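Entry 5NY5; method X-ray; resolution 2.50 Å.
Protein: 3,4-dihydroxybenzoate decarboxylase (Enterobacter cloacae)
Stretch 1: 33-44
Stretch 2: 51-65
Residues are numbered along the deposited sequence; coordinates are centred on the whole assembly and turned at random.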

# COMPACT_ATOMS: atom_id res chain seq x y z
N ALA A 33 -3.01 11.04 47.81
CA ALA A 33 -2.54 9.85 47.09
C ALA A 33 -3.12 8.55 47.63
O ALA A 33 -3.64 7.75 46.85
CB ALA A 33 -1.00 9.78 47.11
N GLU A 34 -3.02 8.31 48.94
CA GLU A 34 -3.45 7.03 49.50
C GLU A 34 -4.90 6.73 49.16
O GLU A 34 -5.25 5.59 48.83
CB GLU A 34 -3.24 7.02 51.01
CG GLU A 34 -4.00 5.90 51.72
CD GLU A 34 -3.51 5.67 53.14
OE1 GLU A 34 -2.52 4.92 53.31
OE2 GLU A 34 -4.11 6.22 54.08
N LEU A 35 -5.76 7.75 49.21
CA LEU A 35 -7.18 7.55 48.91
C LEU A 35 -7.38 6.95 47.52
O LEU A 35 -8.04 5.92 47.36
CB LEU A 35 -7.92 8.88 49.05
CG LEU A 35 -9.44 8.85 48.93
CD1 LEU A 35 -9.96 7.60 49.57
CD2 LEU A 35 -10.06 10.05 49.62
N ALA A 36 -6.79 7.58 46.50
CA ALA A 36 -6.94 7.07 45.14
C ALA A 36 -6.25 5.73 44.98
O ALA A 36 -6.76 4.84 44.28
CB ALA A 36 -6.39 8.08 44.14
N GLY A 37 -5.10 5.55 45.62
CA GLY A 37 -4.39 4.29 45.53
C GLY A 37 -5.22 3.12 46.02
O GLY A 37 -5.12 2.01 45.49
N VAL A 38 -6.04 3.35 47.04
CA VAL A 38 -6.91 2.29 47.55
C VAL A 38 -7.99 1.96 46.53
O VAL A 38 -8.19 0.79 46.17
CB VAL A 38 -7.52 2.70 48.90
CG1 VAL A 38 -8.60 1.72 49.31
CG2 VAL A 38 -6.44 2.78 49.96
N TYR A 39 -8.71 2.97 46.05
CA TYR A 39 -9.82 2.71 45.14
C TYR A 39 -9.35 2.23 43.77
O TYR A 39 -10.16 1.70 43.01
CB TYR A 39 -10.69 3.96 44.98
CG TYR A 39 -12.03 3.66 44.35
CD1 TYR A 39 -12.86 2.68 44.89
CD2 TYR A 39 -12.46 4.34 43.23
CE1 TYR A 39 -14.08 2.40 44.33
CE2 TYR A 39 -13.68 4.06 42.66
CZ TYR A 39 -14.49 3.08 43.21
OH TYR A 39 -15.71 2.79 42.65
N ARG A 40 -8.07 2.41 43.45
CA ARG A 40 -7.54 1.85 42.21
C ARG A 40 -7.72 0.34 42.17
O ARG A 40 -8.03 -0.23 41.12
CB ARG A 40 -6.07 2.21 42.05
CG ARG A 40 -5.39 1.50 40.90
CD ARG A 40 -4.14 0.79 41.37
NE ARG A 40 -3.41 0.21 40.25
CZ ARG A 40 -2.11 -0.05 40.28
NH1 ARG A 40 -1.51 -0.58 39.22
NH2 ARG A 40 -1.40 0.23 41.36
N HIS A 41 -7.54 -0.33 43.31
CA HIS A 41 -7.72 -1.77 43.39
C HIS A 41 -9.18 -2.18 43.48
O HIS A 41 -9.51 -3.32 43.13
CB HIS A 41 -6.99 -2.34 44.61
CG HIS A 41 -5.50 -2.15 44.57
ND1 HIS A 41 -4.67 -2.99 43.87
CD2 HIS A 41 -4.71 -1.22 45.16
CE1 HIS A 41 -3.42 -2.58 44.02
NE2 HIS A 41 -3.41 -1.52 44.80
N ILE A 42 -10.07 -1.29 43.91
CA ILE A 42 -11.43 -1.66 44.28
C ILE A 42 -12.43 -1.33 43.18
O ILE A 42 -13.27 -2.16 42.83
CB ILE A 42 -11.81 -1.00 45.62
CG1 ILE A 42 -11.06 -1.69 46.76
CG2 ILE A 42 -13.32 -1.06 45.84
CD1 ILE A 42 -11.18 -1.00 48.09
N GLY A 43 -12.36 -0.14 42.60
CA GLY A 43 -13.38 0.23 41.63
C GLY A 43 -13.05 1.30 40.61
O GLY A 43 -13.94 1.76 39.90
N ALA A 44 -11.77 1.69 40.50
CA ALA A 44 -11.39 2.71 39.54
C ALA A 44 -11.73 2.28 38.11
O ALA A 44 -12.43 2.98 37.39
CB ALA A 44 -9.90 3.03 39.67
N PRO A 51 -3.20 -3.73 38.63
CA PRO A 51 -4.54 -4.29 38.83
C PRO A 51 -5.62 -3.26 39.13
O PRO A 51 -5.41 -2.33 39.90
CB PRO A 51 -4.35 -5.22 40.03
CG PRO A 51 -3.28 -4.56 40.81
CD PRO A 51 -2.35 -3.94 39.81
N THR A 52 -6.78 -3.45 38.51
CA THR A 52 -7.94 -2.60 38.73
C THR A 52 -9.16 -3.35 38.25
O THR A 52 -9.06 -4.41 37.63
CB THR A 52 -7.81 -1.25 38.01
OG1 THR A 52 -8.97 -0.46 38.27
CG2 THR A 52 -7.68 -1.46 36.51
N ARG A 53 -10.33 -2.80 38.54
CA ARG A 53 -11.60 -3.41 38.17
C ARG A 53 -12.71 -2.42 38.49
O ARG A 53 -12.49 -1.41 39.16
CB ARG A 53 -11.84 -4.73 38.90
CG ARG A 53 -11.82 -4.62 40.42
CD ARG A 53 -12.32 -5.91 41.06
NE ARG A 53 -12.20 -5.89 42.51
CZ ARG A 53 -11.22 -6.49 43.19
NH1 ARG A 53 -10.28 -7.16 42.55
NH2 ARG A 53 -11.19 -6.42 44.52
N THR A 54 -13.90 -2.73 38.00
CA THR A 54 -15.11 -2.05 38.43
C THR A 54 -15.69 -2.78 39.63
O THR A 54 -15.61 -4.00 39.73
CB THR A 54 -16.14 -1.97 37.31
OG1 THR A 54 -16.44 -3.29 36.85
CG2 THR A 54 -15.62 -1.13 36.16
N GLY A 55 -16.28 -2.01 40.54
CA GLY A 55 -16.87 -2.58 41.73
C GLY A 55 -17.87 -1.65 42.36
O GLY A 55 -18.62 -0.94 41.69
N PRO A 56 -17.91 -1.64 43.69
CA PRO A 56 -18.85 -0.76 44.38
C PRO A 56 -18.35 0.68 44.39
O PRO A 56 -17.15 0.95 44.34
CB PRO A 56 -18.88 -1.34 45.80
CG PRO A 56 -17.50 -1.87 45.98
CD PRO A 56 -17.08 -2.41 44.63
N ALA A 57 -19.29 1.60 44.45
CA ALA A 57 -18.94 2.95 44.85
C ALA A 57 -18.52 2.93 46.31
O ALA A 57 -18.95 2.06 47.08
CB ALA A 57 -20.11 3.90 44.63
N MSE A 58 -17.67 3.86 46.69
CA MSE A 58 -17.05 3.77 48.00
C MSE A 58 -17.10 5.06 48.80
O MSE A 58 -16.79 6.13 48.29
CB MSE A 58 -15.60 3.31 47.86
CG MSE A 58 -14.96 2.84 49.14
SE MSE A 58 -13.37 1.79 48.78
CE MSE A 58 -12.87 1.35 50.61
N MSE A 59 -17.48 4.93 50.07
CA MSE A 59 -17.51 6.05 50.99
C MSE A 59 -16.42 5.89 52.04
O MSE A 59 -16.38 4.90 52.77
CB MSE A 59 -18.87 6.17 51.67
CG MSE A 59 -18.97 7.31 52.66
SE MSE A 59 -19.25 9.03 51.81
CE MSE A 59 -21.06 8.72 51.16
N PHE A 60 -15.52 6.87 52.12
CA PHE A 60 -14.46 6.88 53.11
C PHE A 60 -14.90 7.80 54.25
O PHE A 60 -14.83 9.02 54.13
CB PHE A 60 -13.14 7.33 52.49
CG PHE A 60 -12.58 6.35 51.50
CD1 PHE A 60 -11.57 5.48 51.86
CD2 PHE A 60 -13.07 6.30 50.20
CE1 PHE A 60 -11.04 4.58 50.95
CE2 PHE A 60 -12.55 5.40 49.28
CZ PHE A 60 -11.54 4.54 49.66
N ASN A 61 -15.36 7.20 55.35
CA ASN A 61 -15.90 7.96 56.47
C ASN A 61 -14.83 8.53 57.38
O ASN A 61 -15.11 9.46 58.13
CB ASN A 61 -16.85 7.08 57.29
CG ASN A 61 -18.18 6.85 56.61
OD1 ASN A 61 -18.70 7.73 55.94
ND2 ASN A 61 -18.73 5.65 56.78
N SER A 62 -13.61 7.99 57.33
CA SER A 62 -12.52 8.43 58.19
C SER A 62 -11.42 9.01 57.32
O SER A 62 -10.68 8.27 56.66
CB SER A 62 -11.99 7.27 59.04
OG SER A 62 -10.87 7.68 59.81
N VAL A 63 -11.31 10.34 57.31
CA VAL A 63 -10.32 11.06 56.52
C VAL A 63 -9.27 11.60 57.48
O VAL A 63 -9.60 12.33 58.42
CB VAL A 63 -10.96 12.19 55.70
CG1 VAL A 63 -9.93 12.86 54.82
CG2 VAL A 63 -12.12 11.65 54.88
N LYS A 64 -8.01 11.24 57.25
CA LYS A 64 -6.93 11.69 58.12
C LYS A 64 -6.84 13.20 58.12
O LYS A 64 -6.79 13.84 57.06
CB LYS A 64 -5.60 11.08 57.68
CG LYS A 64 -5.52 9.57 57.78
CD LYS A 64 -4.17 9.07 57.29
CE LYS A 64 -4.09 7.55 57.28
NZ LYS A 64 -2.79 7.08 56.74
N GLY A 65 -6.84 13.79 59.31
CA GLY A 65 -6.81 15.23 59.46
C GLY A 65 -8.11 15.93 59.16
O GLY A 65 -8.16 17.16 59.24

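Helix 34-42 packs against the second stretch, running nearly antiparallel to strand 57-60. The angle between their directions is 150° and their axes approach to 10.0 Å. That spacing leaves room for side chains between the two backbones. Beyond the pairing of helix and strand the chains draw closer, and the CA atoms of Gly-43 and Thr-54 lie 4.3 Å apart. The contact buries 844 Å², both sides summed.

One salt bridge joins the stretches. Lys-64 NZ donates a hydrogen bond to Glu-34 OE2 at 3.1 Å, so charge attraction and hydrogen bonding act together. The CA-to-CB bonds of Glu-34 and Lys-64 both point toward the other stretch, and the lysine is fully extended from chi2 to chi4. Glu-34 OE2 is also hydrogen-bonded elsewhere in the structure.

Two further hydrogen bonds run from a side-chain hydroxyl to a backbone carbonyl. Tyr-39 OH donates to Pro-56 O at 2.9 Å. The acceptor lies at the edge of the tyrosine ring, near its plane. The CA-to-CB bond of Tyr-39 points sideways, but the long side chain carries the hydroxyl across to the loop just before the strand. Thr-52 OG1 donates to Arg-40 O at 3.0 Å. Arg-40 O accepts no backbone hydrogen bond within its own stretch, and the threonine hydroxyl supplies one. Thr-52 CA also makes a CA-H...O contact with Arg-40 O at 3.4 Å.

A second CA-H...O contact links Gly-43 CA to Arg-53 O at 3.1 Å. An ideal CB at Gly-43 would clash with Tyr-39 OH of the same stretch, at 2.4 Å. An ideal CB at Gly-55 would lie 2.6 Å from Ile-42 O, a clash across the contact. Ala-44 N and Arg-53 O are 3.5 Å apart, but the angle is too poor for a hydrogen bond.

Apolar packing fills the space between helix and strand. Leu-35 CD1 sits over the face of the Phe-60 ring, 3.2 Å from its centroid and 2° off the normal. This is a CH-pi contact with the methyl almost directly above the ring centre. Val-38 CG1 meets the edge of the same ring, 4.1 Å from Phe-60 CZ. Met-58 is a selenomethionine whose side chain is extended, with all three chi angles t. Met-58 SE lies 3.6 Å from Ile-42 CD1. Met-58 SE is also 5.2 Å from the centroid of the Tyr-39 ring, in an oblique approach. Nearer the loop, Ile-42 CG2 packs 4.2 Å from Pro-56 CD.

Planar groups make further contacts. Pro-51, which follows a cis peptide bond, places CD over one face of the Arg-40 guanidinium, with Pro-51 CD 3.5 Å from Arg-40 NH1. Pro-51 CG lies 3.7 Å from His-41 ND1. The Arg-53 guanidinium presents one face to His-41 O, with Arg-53 CZ 3.6 Å from His-41 O.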